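Local atomic coordinates of pyridine synthase TbtD (Thermobispora bispora, PDB entry 5WA4), a protein that probably catalyses the [4+2] aza-cycloaddition that forms the central pyridine ring of the thiopeptide antibiotic thiomuracin, acting on a precursor whose leader peptide it binds. Residues Met22-Ile26 with Tyr45-His49; Phe143-Pro149 with Trp249-Leu253; Leu164-Ala168 with Leu325-Leu330; Ala174-Ala178 with Ala231-Glu235; Trp212-Tyr216 with His340-Ala345. All coordinates share one frame. Residue numbers count along the deposited sequence, not the author numbering.

Contact 1 of 5, residues Met22-Ile26 with Tyr45-His49; sequences MDDLI and YFLRH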
# COMPACT_ATOMS: atom_id res chain seq x y z
N MET E 22 -18.79 38.36 13.68
CA MET E 22 -18.13 37.69 14.81
C MET E 22 -17.02 38.55 15.42
O MET E 22 -16.95 38.67 16.65
CB MET E 22 -17.58 36.34 14.36
CG MET E 22 -17.05 35.44 15.47
SD MET E 22 -18.28 34.92 16.69
CE MET E 22 -19.30 33.78 15.77
N ASP E 23 -16.18 39.17 14.59
CA ASP E 23 -15.10 40.06 15.10
C ASP E 23 -15.66 41.15 16.02
O ASP E 23 -14.92 41.73 16.83
CB ASP E 23 -14.30 40.72 13.94
CG ASP E 23 -13.20 39.80 13.35
OD1 ASP E 23 -13.26 38.57 13.55
OD2 ASP E 23 -12.30 40.29 12.64
N ASP E 24 -16.95 41.45 15.89
CA ASP E 24 -17.58 42.52 16.66
C ASP E 24 -18.08 42.02 17.99
O ASP E 24 -17.95 42.70 19.01
CB ASP E 24 -18.74 43.17 15.89
CG ASP E 24 -18.29 44.29 14.95
OD1 ASP E 24 -17.34 45.05 15.29
OD2 ASP E 24 -18.90 44.40 13.86
N LEU E 25 -18.66 40.82 17.99
CA LEU E 25 -19.09 40.18 19.22
C LEU E 25 -17.91 40.00 20.15
O LEU E 25 -18.03 40.12 21.37
CB LEU E 25 -19.75 38.83 18.93
CG LEU E 25 -19.91 37.83 20.09
CD1 LEU E 25 -20.79 38.36 21.21
CD2 LEU E 25 -20.46 36.54 19.57
N ILE E 26 -16.75 39.70 19.56
CA ILE E 26 -15.52 39.53 20.32
C ILE E 26 -15.22 40.83 21.06
O ILE E 26 -15.18 40.86 22.29
CB ILE E 26 -14.33 39.10 19.40
CG1 ILE E 26 -14.41 37.60 19.10
CG2 ILE E 26 -12.98 39.43 20.02
CD1 ILE E 26 -13.45 37.15 18.03
N TYR E 45 -10.44 32.53 28.09
CA TYR E 45 -10.22 32.53 26.65
C TYR E 45 -11.47 32.09 25.92
O TYR E 45 -12.39 31.51 26.51
CB TYR E 45 -9.00 31.66 26.27
CG TYR E 45 -9.21 30.15 26.28
CD1 TYR E 45 -9.06 29.41 27.46
CD2 TYR E 45 -9.48 29.45 25.11
CE1 TYR E 45 -9.21 28.02 27.47
CE2 TYR E 45 -9.63 28.05 25.11
CZ TYR E 45 -9.49 27.34 26.29
OH TYR E 45 -9.64 25.97 26.30
N PHE E 46 -11.51 32.39 24.62
CA PHE E 46 -12.65 32.02 23.80
C PHE E 46 -12.16 31.33 22.54
O PHE E 46 -11.02 31.53 22.12
CB PHE E 46 -13.52 33.26 23.45
CG PHE E 46 -12.73 34.45 22.95
CD1 PHE E 46 -12.54 34.66 21.61
CD2 PHE E 46 -12.17 35.35 23.85
CE1 PHE E 46 -11.80 35.74 21.16
CE2 PHE E 46 -11.42 36.44 23.40
CZ PHE E 46 -11.24 36.63 22.06
N LEU E 47 -13.03 30.51 21.96
CA LEU E 47 -12.78 29.90 20.66
C LEU E 47 -14.00 29.98 19.72
O LEU E 47 -15.17 29.97 20.17
CB LEU E 47 -12.41 28.43 20.84
CG LEU E 47 -11.17 28.08 21.68
CD1 LEU E 47 -11.19 26.61 22.03
CD2 LEU E 47 -9.89 28.47 20.95
N ARG E 48 -13.74 30.05 18.41
CA ARG E 48 -14.81 29.87 17.43
C ARG E 48 -14.99 28.41 17.08
O ARG E 48 -14.01 27.66 17.05
CB ARG E 48 -14.52 30.64 16.14
CG ARG E 48 -14.00 32.01 16.37
CD ARG E 48 -13.50 32.58 15.10
NE ARG E 48 -12.95 33.92 15.31
CZ ARG E 48 -13.14 34.94 14.48
NH1 ARG E 48 -13.91 34.79 13.42
NH2 ARG E 48 -12.58 36.13 14.72
N HIS E 49 -16.22 28.02 16.80
CA HIS E 49 -16.53 26.69 16.29
C HIS E 49 -17.84 26.68 15.45
O HIS E 49 -18.69 27.56 15.61
CB HIS E 49 -16.65 25.68 17.43
CG HIS E 49 -16.47 24.26 16.99
ND1 HIS E 49 -17.53 23.46 16.63
CD2 HIS E 49 -15.36 23.51 16.83
CE1 HIS E 49 -17.08 22.27 16.27
NE2 HIS E 49 -15.76 22.27 16.38
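Met22 opens the first turn of helix 22-35 and directs its CA-to-CB bond toward strand 44-49; its CG lies 3.8 Å from NH1 of Arg48, over one face of the guanidinium. Asp23 sets out in the opposite sense, its CA-to-CB bond directed away from the strand, yet its carboxylate turns back: OD1 accepts a hydrogen bond from Arg48 NH2 at 2.8 Å with an N-H...O angle of 157°, and the two charges form a salt bridge near the guanidinium plane. Asp24 faces another way and is salt-bridged to Arg86 and Arg159. One turn beyond Met22, Ile26 again points at the strand, packing CG1 against Phe46 CE1 at 3.8 Å and bringing CD1 within 3.6 Å of Arg48 NH2. The local axes approach to 11.3 Å and run nearly antiparallel, at 164°, so Met22 is level with Arg48 and Ile26 with Phe46. The helix thus covers one face of edge strand 44-49 in the antiparallel sheet. Arg48 dominates the chemistry: its charge is balanced at the guanidinium edge by Asp23, while Met22 covers one face and Ile26 CD1 lies nearby, joining a directional ion pair to a small hydrophobic contact.

Contact 2 of 5, residues Phe143-Pro149 with Trp249-Leu253; sequences FYADTTP and WVRRL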
# COMPACT_ATOMS: atom_id res chain seq x y z
N PHE E 143 -1.90 28.80 26.61
CA PHE E 143 -1.54 29.55 25.41
C PHE E 143 -2.68 30.47 24.95
O PHE E 143 -2.43 31.61 24.57
CB PHE E 143 -1.16 28.61 24.26
CG PHE E 143 -1.09 29.30 22.93
CD1 PHE E 143 0.03 30.04 22.58
CD2 PHE E 143 -2.19 29.27 22.05
CE1 PHE E 143 0.10 30.71 21.37
CE2 PHE E 143 -2.14 29.94 20.84
CZ PHE E 143 -0.99 30.67 20.49
N TYR E 144 -3.90 29.98 24.96
CA TYR E 144 -5.01 30.75 24.43
C TYR E 144 -5.20 31.97 25.32
O TYR E 144 -5.33 33.10 24.82
CB TYR E 144 -6.29 29.90 24.33
CG TYR E 144 -6.37 29.08 23.05
CD1 TYR E 144 -6.04 29.64 21.83
CD2 TYR E 144 -6.75 27.73 23.05
CE1 TYR E 144 -6.10 28.91 20.66
CE2 TYR E 144 -6.81 27.00 21.87
CZ TYR E 144 -6.48 27.60 20.67
OH TYR E 144 -6.52 26.91 19.46
N ALA E 145 -5.19 31.74 26.63
CA ALA E 145 -5.30 32.82 27.60
C ALA E 145 -4.19 33.87 27.43
O ALA E 145 -4.44 35.07 27.41
CB ALA E 145 -5.29 32.26 29.01
N ASP E 146 -2.96 33.41 27.32
CA ASP E 146 -1.85 34.34 27.28
C ASP E 146 -1.88 35.18 26.00
O ASP E 146 -1.33 36.28 25.97
CB ASP E 146 -0.52 33.59 27.41
CG ASP E 146 -0.41 32.85 28.73
OD1 ASP E 146 -1.12 33.23 29.69
OD2 ASP E 146 0.38 31.88 28.81
N THR E 147 -2.53 34.67 24.95
CA THR E 147 -2.53 35.34 23.64
C THR E 147 -3.81 36.14 23.34
O THR E 147 -3.93 36.76 22.27
CB THR E 147 -2.31 34.34 22.49
OG1 THR E 147 -3.14 33.18 22.68
CG2 THR E 147 -0.87 33.91 22.42
N THR E 148 -4.75 36.16 24.27
CA THR E 148 -5.97 36.93 24.08
C THR E 148 -5.79 38.44 23.77
O THR E 148 -6.47 38.97 22.87
CB THR E 148 -6.85 36.78 25.28
OG1 THR E 148 -7.36 35.44 25.30
CG2 THR E 148 -7.99 37.75 25.20
N PRO E 149 -4.89 39.14 24.49
CA PRO E 149 -4.69 40.53 24.05
C PRO E 149 -4.05 40.63 22.67
O PRO E 149 -4.08 41.71 22.06
CB PRO E 149 -3.75 41.12 25.12
CG PRO E 149 -3.15 39.95 25.82
CD PRO E 149 -4.19 38.87 25.75
N TRP E 249 4.54 38.96 20.05
CA TRP E 249 4.19 37.61 19.67
C TRP E 249 5.33 36.70 20.07
O TRP E 249 5.12 35.77 20.84
CB TRP E 249 3.90 37.47 18.19
CG TRP E 249 3.46 36.07 17.84
CD1 TRP E 249 4.11 35.16 17.04
CD2 TRP E 249 2.27 35.41 18.30
NE1 TRP E 249 3.38 33.98 16.97
CE2 TRP E 249 2.26 34.12 17.74
CE3 TRP E 249 1.22 35.78 19.13
CZ2 TRP E 249 1.24 33.22 17.98
CZ3 TRP E 249 0.21 34.88 19.36
CH2 TRP E 249 0.22 33.62 18.80
N VAL E 250 6.52 36.97 19.53
CA VAL E 250 7.68 36.16 19.85
C VAL E 250 7.88 36.02 21.36
O VAL E 250 7.89 34.90 21.89
CB VAL E 250 8.96 36.74 19.25
CG1 VAL E 250 10.17 36.00 19.82
CG2 VAL E 250 8.92 36.65 17.73
N ARG E 251 7.95 37.15 22.04
CA ARG E 251 8.25 37.20 23.47
C ARG E 251 7.32 36.34 24.34
O ARG E 251 7.69 35.90 25.43
CB ARG E 251 8.21 38.65 23.94
CG ARG E 251 8.58 38.84 25.36
CD ARG E 251 8.19 40.18 25.87
NE ARG E 251 8.37 41.16 24.83
CZ ARG E 251 7.54 42.17 24.62
NH1 ARG E 251 6.52 42.39 25.44
NH2 ARG E 251 7.79 43.01 23.63
N ARG E 252 6.13 36.08 23.82
CA ARG E 252 5.05 35.41 24.52
C ARG E 252 5.02 33.93 24.15
O ARG E 252 4.36 33.11 24.79
CB ARG E 252 3.72 36.08 24.15
CG ARG E 252 2.46 35.56 24.82
CD ARG E 252 1.42 36.69 24.86
NE ARG E 252 1.38 37.39 26.15
CZ ARG E 252 0.78 38.56 26.35
NH1 ARG E 252 0.19 39.19 25.33
NH2 ARG E 252 0.79 39.12 27.56
N LEU E 253 5.74 33.59 23.08
CA LEU E 253 5.76 32.22 22.59
C LEU E 253 7.01 31.50 23.13
O LEU E 253 6.99 30.29 23.29
CB LEU E 253 5.75 32.17 21.06
CG LEU E 253 4.45 31.85 20.35
CD1 LEU E 253 4.76 31.32 18.96
CD2 LEU E 253 3.67 30.85 21.15
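Phe143 reaches across to two side chains at once, its ring edge meeting Trp249 and Leu253: CZ is 3.6 Å from Trp249 CH2, and CE1 is 3.6 Å from Leu253 CD2. The Phe143 ring and the six-membered ring of Trp249 have centroids 6.0 Å apart and planes at 82°, an oblique pairing. One turn later Thr147 places CG2 3.4 Å from Trp249 CZ3, while its OG1 bonds back to Phe143 O at 2.6 Å; the hydroxyl is therefore held by its own helix and the methyl group is left for the indole. At the more exposed end Arg252 extends toward helix 135-159. Arg252 NE lies 2.9 Å from Asp146 O, but the carbonyl sits over a face of the guanidinium and the angle is too poor for a hydrogen bond. NH1 of Arg252 also approaches Pro149 CG, at 3.5 Å, beside the kink where the proline nitrogen lacks a bond to the preceding turn. The local axes are 10.7 Å apart at 158°, a nearly antiparallel helix pair burying 290 Å². Trp249 NE1 is hydrogen-bonded to Thr175 of helix 164-178 and to Thr321 of helix 307-328, and its ring stacks on His324. Helix 307-328 also packs against Phe143 and Leu253, while Tyr144 and Thr148 face strand 44-49, so helix 135-159 lies between the sheet and the helical bundle.

Contact 3 of 5, residues Leu164-Ala168 with Leu325-Leu330; sequences LPTIA and LTRLGL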
# COMPACT_ATOMS: atom_id res chain seq x y z
N LEU E 164 -6.10 41.25 7.39
CA LEU E 164 -5.91 40.05 8.23
C LEU E 164 -4.82 39.10 7.69
O LEU E 164 -4.01 38.60 8.48
CB LEU E 164 -7.22 39.28 8.40
CG LEU E 164 -7.00 38.04 9.27
CD1 LEU E 164 -6.24 38.43 10.58
CD2 LEU E 164 -8.33 37.34 9.58
N PRO E 165 -4.79 38.85 6.37
CA PRO E 165 -3.66 38.05 5.87
C PRO E 165 -2.31 38.63 6.18
O PRO E 165 -1.36 37.87 6.32
CB PRO E 165 -3.90 38.03 4.35
CG PRO E 165 -5.36 38.02 4.25
CD PRO E 165 -5.85 38.95 5.34
N THR E 166 -2.21 39.95 6.30
CA THR E 166 -0.93 40.61 6.52
C THR E 166 -0.52 40.46 7.97
O THR E 166 0.67 40.41 8.29
CB THR E 166 -0.97 42.13 6.13
OG1 THR E 166 -1.60 42.27 4.85
CG2 THR E 166 0.45 42.73 6.06
N ILE E 167 -1.49 40.41 8.86
CA ILE E 167 -1.18 40.08 10.23
C ILE E 167 -0.64 38.64 10.28
O ILE E 167 0.44 38.39 10.83
CB ILE E 167 -2.39 40.24 11.14
CG1 ILE E 167 -2.81 41.72 11.17
CG2 ILE E 167 -2.07 39.68 12.54
CD1 ILE E 167 -4.08 42.03 11.99
N ALA E 168 -1.37 37.72 9.66
CA ALA E 168 -0.95 36.33 9.60
C ALA E 168 0.42 36.19 8.96
O ALA E 168 1.23 35.37 9.41
CB ALA E 168 -1.94 35.51 8.86
N LEU E 325 -4.31 32.23 14.39
CA LEU E 325 -4.83 32.80 13.15
C LEU E 325 -6.27 32.31 12.88
O LEU E 325 -7.12 33.09 12.48
CB LEU E 325 -3.92 32.47 11.97
CG LEU E 325 -2.45 32.81 12.14
CD1 LEU E 325 -1.61 32.39 10.95
CD2 LEU E 325 -2.23 34.28 12.45
N THR E 326 -6.55 31.03 13.12
CA THR E 326 -7.93 30.57 13.00
C THR E 326 -8.83 31.32 14.00
O THR E 326 -10.00 31.58 13.73
CB THR E 326 -8.06 29.02 13.19
OG1 THR E 326 -7.75 28.36 11.96
CG2 THR E 326 -9.47 28.60 13.63
N ARG E 327 -8.26 31.72 15.13
CA ARG E 327 -9.05 32.44 16.13
C ARG E 327 -9.28 33.90 15.67
O ARG E 327 -10.22 34.56 16.12
CB ARG E 327 -8.35 32.42 17.48
CG ARG E 327 -9.24 32.55 18.68
CD ARG E 327 -8.36 32.54 19.90
NE ARG E 327 -9.06 32.89 21.12
CZ ARG E 327 -8.45 33.39 22.19
NH1 ARG E 327 -7.14 33.59 22.17
NH2 ARG E 327 -9.15 33.69 23.28
N LEU E 328 -8.41 34.38 14.79
CA LEU E 328 -8.52 35.72 14.23
C LEU E 328 -9.54 35.79 13.08
O LEU E 328 -9.95 36.88 12.67
CB LEU E 328 -7.17 36.23 13.72
CG LEU E 328 -6.00 36.35 14.71
CD1 LEU E 328 -4.79 36.99 14.04
CD2 LEU E 328 -6.40 37.13 15.94
N GLY E 329 -9.93 34.64 12.54
CA GLY E 329 -10.87 34.59 11.44
C GLY E 329 -10.30 34.03 10.15
O GLY E 329 -11.06 33.74 9.22
N LEU E 330 -8.98 33.87 10.08
CA LEU E 330 -8.30 33.35 8.88
C LEU E 330 -8.88 32.01 8.45
O LEU E 330 -9.13 31.13 9.27
CB LEU E 330 -6.80 33.19 9.12
CG LEU E 330 -5.94 33.40 7.88
CD1 LEU E 330 -5.97 34.88 7.48
CD2 LEU E 330 -4.50 32.96 8.10
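Leu164, at the start of helix 164-178, is the main protrusion of this interface, with 77 Å² covered by the opposing segment. It fits against the turn that ends helix 307-328: Leu164 CD2 rests 3.5 Å from Leu328 O and 3.6 Å from Leu330 N, Leu164 CD1 is 3.9 Å from Leu328 CB, and Leu164 CG is 3.8 Å from Leu330 CD1. Gly329 contributes no side chain to this surface; at a phi of 116° a CB would be jammed against Leu328 O, which by itself calls for glycine. One turn on, Ala168 supplies a shallow place rather than a bump. Leu325 CD2 settles 3.7 Å from Ala168 CA, and Leu330 CD2 reaches Ala168 CB at 3.7 Å, so two leucines converge on the small residue. Ile167 CG2 touches Leu328 CD1 at 4.1 Å, extending the apolar surface toward Ala154 of helix 135-159. No hydrogen bond crosses the interface, which buries 315 Å². On another face of helix 164-178, Pro165 and Thr166 meet the bound peptide. The arrangement is a Schellman motif: Leu330 N bonds to Leu325 O at 3.1 Å and Gly329 N, weakly, to Thr326 O at 3.3 Å, bringing Leu330 in as an apolar partner for the neighbouring helix.

Contact 4 of 5, residues Ala174-Ala178 with Ala231-Glu235; sequences ATAHA and ASSAE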
# COMPACT_ATOMS: atom_id res chain seq x y z
N ALA E 174 7.45 35.38 11.81
CA ALA E 174 8.19 35.74 13.02
C ALA E 174 8.49 34.52 13.88
O ALA E 174 9.62 34.35 14.38
CB ALA E 174 7.44 36.78 13.82
N THR E 175 7.48 33.67 14.04
CA THR E 175 7.62 32.41 14.75
C THR E 175 8.69 31.51 14.11
O THR E 175 9.52 30.91 14.83
CB THR E 175 6.28 31.69 14.83
OG1 THR E 175 5.34 32.54 15.49
CG2 THR E 175 6.40 30.40 15.61
N ALA E 176 8.69 31.39 12.78
CA ALA E 176 9.67 30.51 12.14
C ALA E 176 11.06 31.07 12.24
O ALA E 176 12.03 30.32 12.19
CB ALA E 176 9.33 30.27 10.69
N HIS E 177 11.19 32.39 12.36
CA HIS E 177 12.54 32.98 12.41
C HIS E 177 13.09 32.92 13.83
O HIS E 177 14.23 32.51 14.05
CB HIS E 177 12.55 34.42 11.90
CG HIS E 177 13.93 34.96 11.69
ND1 HIS E 177 14.89 34.26 10.99
CD2 HIS E 177 14.53 36.09 12.12
CE1 HIS E 177 16.02 34.96 10.98
NE2 HIS E 177 15.82 36.07 11.66
N ALA E 178 12.26 33.32 14.79
CA ALA E 178 12.68 33.46 16.16
C ALA E 178 12.72 32.13 16.90
O ALA E 178 13.71 31.81 17.56
CB ALA E 178 11.76 34.44 16.88
N ALA E 231 11.47 39.68 10.10
CA ALA E 231 12.54 38.92 10.71
C ALA E 231 13.34 39.83 11.65
O ALA E 231 13.69 39.41 12.75
CB ALA E 231 13.43 38.29 9.65
N SER E 232 13.59 41.07 11.22
CA SER E 232 14.31 42.06 12.03
C SER E 232 13.63 42.31 13.38
O SER E 232 14.28 42.21 14.42
CB SER E 232 14.43 43.40 11.28
OG SER E 232 15.29 43.31 10.15
N SER E 233 12.34 42.62 13.37
CA SER E 233 11.59 42.78 14.62
C SER E 233 11.47 41.49 15.41
O SER E 233 10.89 41.46 16.48
CB SER E 233 10.18 43.32 14.35
OG SER E 233 10.20 44.70 14.10
N ALA E 234 12.00 40.40 14.86
CA ALA E 234 11.88 39.13 15.52
C ALA E 234 13.16 38.76 16.26
O ALA E 234 13.11 37.94 17.19
CB ALA E 234 11.53 38.07 14.52
N GLU E 235 14.28 39.37 15.88
CA GLU E 235 15.57 39.03 16.47
C GLU E 235 16.24 40.12 17.31
O GLU E 235 16.66 39.84 18.43
CB GLU E 235 16.54 38.57 15.37
CG GLU E 235 16.80 39.56 14.26
CD GLU E 235 17.69 39.00 13.16
OE1 GLU E 235 17.65 37.77 12.92
OE2 GLU E 235 18.47 39.77 12.55
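A His-carboxylate hydrogen bond closes this helix-helix crossing, between helices 164-178 and 220-235. His177 NE2 donates to Glu235 OE1 at 2.8 Å, with an N-H...O angle of 152° and the acceptor close to the ring plane. The other ring nitrogen, ND1, is hydrogen-bonded to the backbone N of Leu184, so both ring nitrogens of His177 are hydrogen-bonded. Its face is used as well: Ala231 CB stands 3.9 Å from the ring centroid and 29° off the normal, a CH-pi contact. Beside the histidine the interface consists of alanines. Ala234 CB lies 4.3 Å from Ala174 CB and 4.3 Å from Ala178 CB, fitting between two residues one turn apart, while Ala178 CB is 3.8 Å from Ala234 O. Such small side chains permit close backbones: the CA atoms of Ala174 and Ala234 are 5.6 Å apart, and the local axes approach to 8.9 Å at a crossing angle of -52°. The contact buries 224 Å². Helix 244-265 flanks it through Val246 and Val250, which touch Ala174 and Ala178 respectively. Tyr350 of helix 332-352 packs on His177 and Ala231, and Thr175, pointing away from this interface, faces helix 307-328.

Contact 5 of 5, residues Trp212-Tyr216 with His340-Ala345; sequences WRDHY and HLAADA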
# COMPACT_ATOMS: atom_id res chain seq x y z
N TRP E 212 -0.38 31.18 -7.30
CA TRP E 212 0.33 31.73 -6.14
C TRP E 212 1.75 32.15 -6.50
O TRP E 212 2.14 33.28 -6.23
CB TRP E 212 0.33 30.71 -4.98
CG TRP E 212 -1.04 30.56 -4.34
CD1 TRP E 212 -2.15 31.31 -4.60
CD2 TRP E 212 -1.43 29.60 -3.34
NE1 TRP E 212 -3.20 30.88 -3.83
CE2 TRP E 212 -2.80 29.83 -3.06
CE3 TRP E 212 -0.77 28.57 -2.66
CZ2 TRP E 212 -3.51 29.08 -2.12
CZ3 TRP E 212 -1.48 27.82 -1.73
CH2 TRP E 212 -2.83 28.08 -1.47
N ARG E 213 2.53 31.26 -7.13
CA ARG E 213 3.89 31.62 -7.57
C ARG E 213 3.88 32.83 -8.51
O ARG E 213 4.85 33.58 -8.56
CB ARG E 213 4.60 30.43 -8.26
CG ARG E 213 4.39 29.08 -7.56
CD ARG E 213 5.65 28.25 -7.34
NE ARG E 213 5.83 27.07 -8.21
CZ ARG E 213 6.40 25.93 -7.80
NH1 ARG E 213 6.80 25.80 -6.53
NH2 ARG E 213 6.55 24.90 -8.63
N ASP E 214 2.78 33.04 -9.24
CA ASP E 214 2.61 34.22 -10.11
C ASP E 214 2.26 35.46 -9.29
O ASP E 214 2.89 36.50 -9.43
CB ASP E 214 1.52 33.99 -11.16
CG ASP E 214 1.97 33.08 -12.30
OD1 ASP E 214 3.04 32.45 -12.17
OD2 ASP E 214 1.25 32.98 -13.31
N HIS E 215 1.24 35.34 -8.44
CA HIS E 215 0.86 36.43 -7.56
C HIS E 215 2.02 36.89 -6.70
O HIS E 215 2.11 38.06 -6.32
CB HIS E 215 -0.29 36.02 -6.65
CG HIS E 215 -0.59 37.02 -5.58
ND1 HIS E 215 -1.21 38.22 -5.84
CD2 HIS E 215 -0.32 37.02 -4.25
CE1 HIS E 215 -1.33 38.91 -4.71
NE2 HIS E 215 -0.79 38.20 -3.74
N TYR E 216 2.92 35.98 -6.38
CA TYR E 216 4.09 36.38 -5.63
C TYR E 216 4.99 37.29 -6.48
O TYR E 216 5.30 38.41 -6.09
CB TYR E 216 4.89 35.17 -5.14
CG TYR E 216 6.20 35.59 -4.53
CD1 TYR E 216 6.25 36.23 -3.29
CD2 TYR E 216 7.39 35.39 -5.22
CE1 TYR E 216 7.45 36.63 -2.75
CE2 TYR E 216 8.58 35.79 -4.70
CZ TYR E 216 8.62 36.41 -3.46
OH TYR E 216 9.83 36.80 -2.96
N HIS E 340 2.47 29.93 1.86
CA HIS E 340 3.10 29.73 0.58
C HIS E 340 3.87 31.01 0.18
O HIS E 340 5.00 30.93 -0.35
CB HIS E 340 2.09 29.34 -0.47
CG HIS E 340 2.70 29.07 -1.81
ND1 HIS E 340 3.08 27.81 -2.20
CD2 HIS E 340 3.05 29.91 -2.81
CE1 HIS E 340 3.62 27.87 -3.41
NE2 HIS E 340 3.61 29.14 -3.80
N LEU E 341 3.28 32.17 0.45
CA LEU E 341 3.94 33.43 0.14
C LEU E 341 5.15 33.68 1.05
O LEU E 341 6.15 34.27 0.63
CB LEU E 341 2.95 34.59 0.24
CG LEU E 341 1.87 34.60 -0.85
CD1 LEU E 341 0.75 35.60 -0.58
CD2 LEU E 341 2.53 34.87 -2.20
N ALA E 342 5.09 33.24 2.31
CA ALA E 342 6.26 33.40 3.18
C ALA E 342 7.40 32.62 2.59
O ALA E 342 8.50 33.15 2.47
CB ALA E 342 5.98 32.96 4.57
N ALA E 343 7.14 31.38 2.19
CA ALA E 343 8.23 30.53 1.72
C ALA E 343 8.84 31.03 0.39
O ALA E 343 10.05 30.94 0.19
CB ALA E 343 7.76 29.07 1.59
N ASP E 344 8.01 31.56 -0.50
CA ASP E 344 8.53 32.22 -1.70
C ASP E 344 9.45 33.40 -1.32
O ASP E 344 10.56 33.50 -1.83
CB ASP E 344 7.39 32.72 -2.63
CG ASP E 344 6.88 31.65 -3.60
OD1 ASP E 344 7.56 30.61 -3.79
OD2 ASP E 344 5.80 31.85 -4.19
N ALA E 345 8.98 34.26 -0.42
CA ALA E 345 9.76 35.40 0.04
C ALA E 345 11.09 34.98 0.69
O ALA E 345 12.15 35.50 0.35
CB ALA E 345 8.95 36.21 1.01
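The local axes of helices 205-218 and 332-352 cross at -57° with a closest approach of 10.0 Å; the CA atoms of Tyr216 and Leu341 come nearest, at 6.5 Å. The contact buries 429 Å² without a hydrogen bond across it. Asp344 CB sits over the face of the Tyr216 ring, 3.6 Å from its centroid and only 7° off the normal, a CH-pi contact. Tyr216 CB also meets Leu341 CD2 at 3.8 Å, and its OH, hydrogen-bonded to Asp348, passes 3.3 Å from Ala345 CA. One turn earlier, Trp212 CB touches His340 CD2 at 3.6 Å; the rings are oblique, their planes at 52°. Arg213 CG adds a contact of 3.8 Å to His340 NE2. Trp212, His215 and Leu341 touch the bound peptide, whereas Asp214 forms a salt bridge with Arg188 of the second subunit. Within the chain, Arg192 of helix 184-201 pairs with Asp344, and helix 220-235 packs on Tyr216, Leu341 and Ala345.

In the fold
Contacts 1, 2 and 3 meet around Arg327 at the junction of sheet and helices: Arg327 NH2 lies 3.2 Å from Thr148 OG1 of contact 2, and Arg327 NE lies 2.6 Å from Phe46 O of contact 1. Contact 4 is nested within the chain loop closed by contact 2 and joined to it by Trp249 NE1 and Thr175 OG1, 2.8 Å apart. Contacts 3 and 4 share helix 164-178, with centres about 18 Å apart. Measured between centres, contact 5 is remote from contact 1, at about 30 Å, but about 17 Å from contact 3. Contacts 3 and 5 both touch the bound leader peptide fragment; contact 5 also reaches the second subunit.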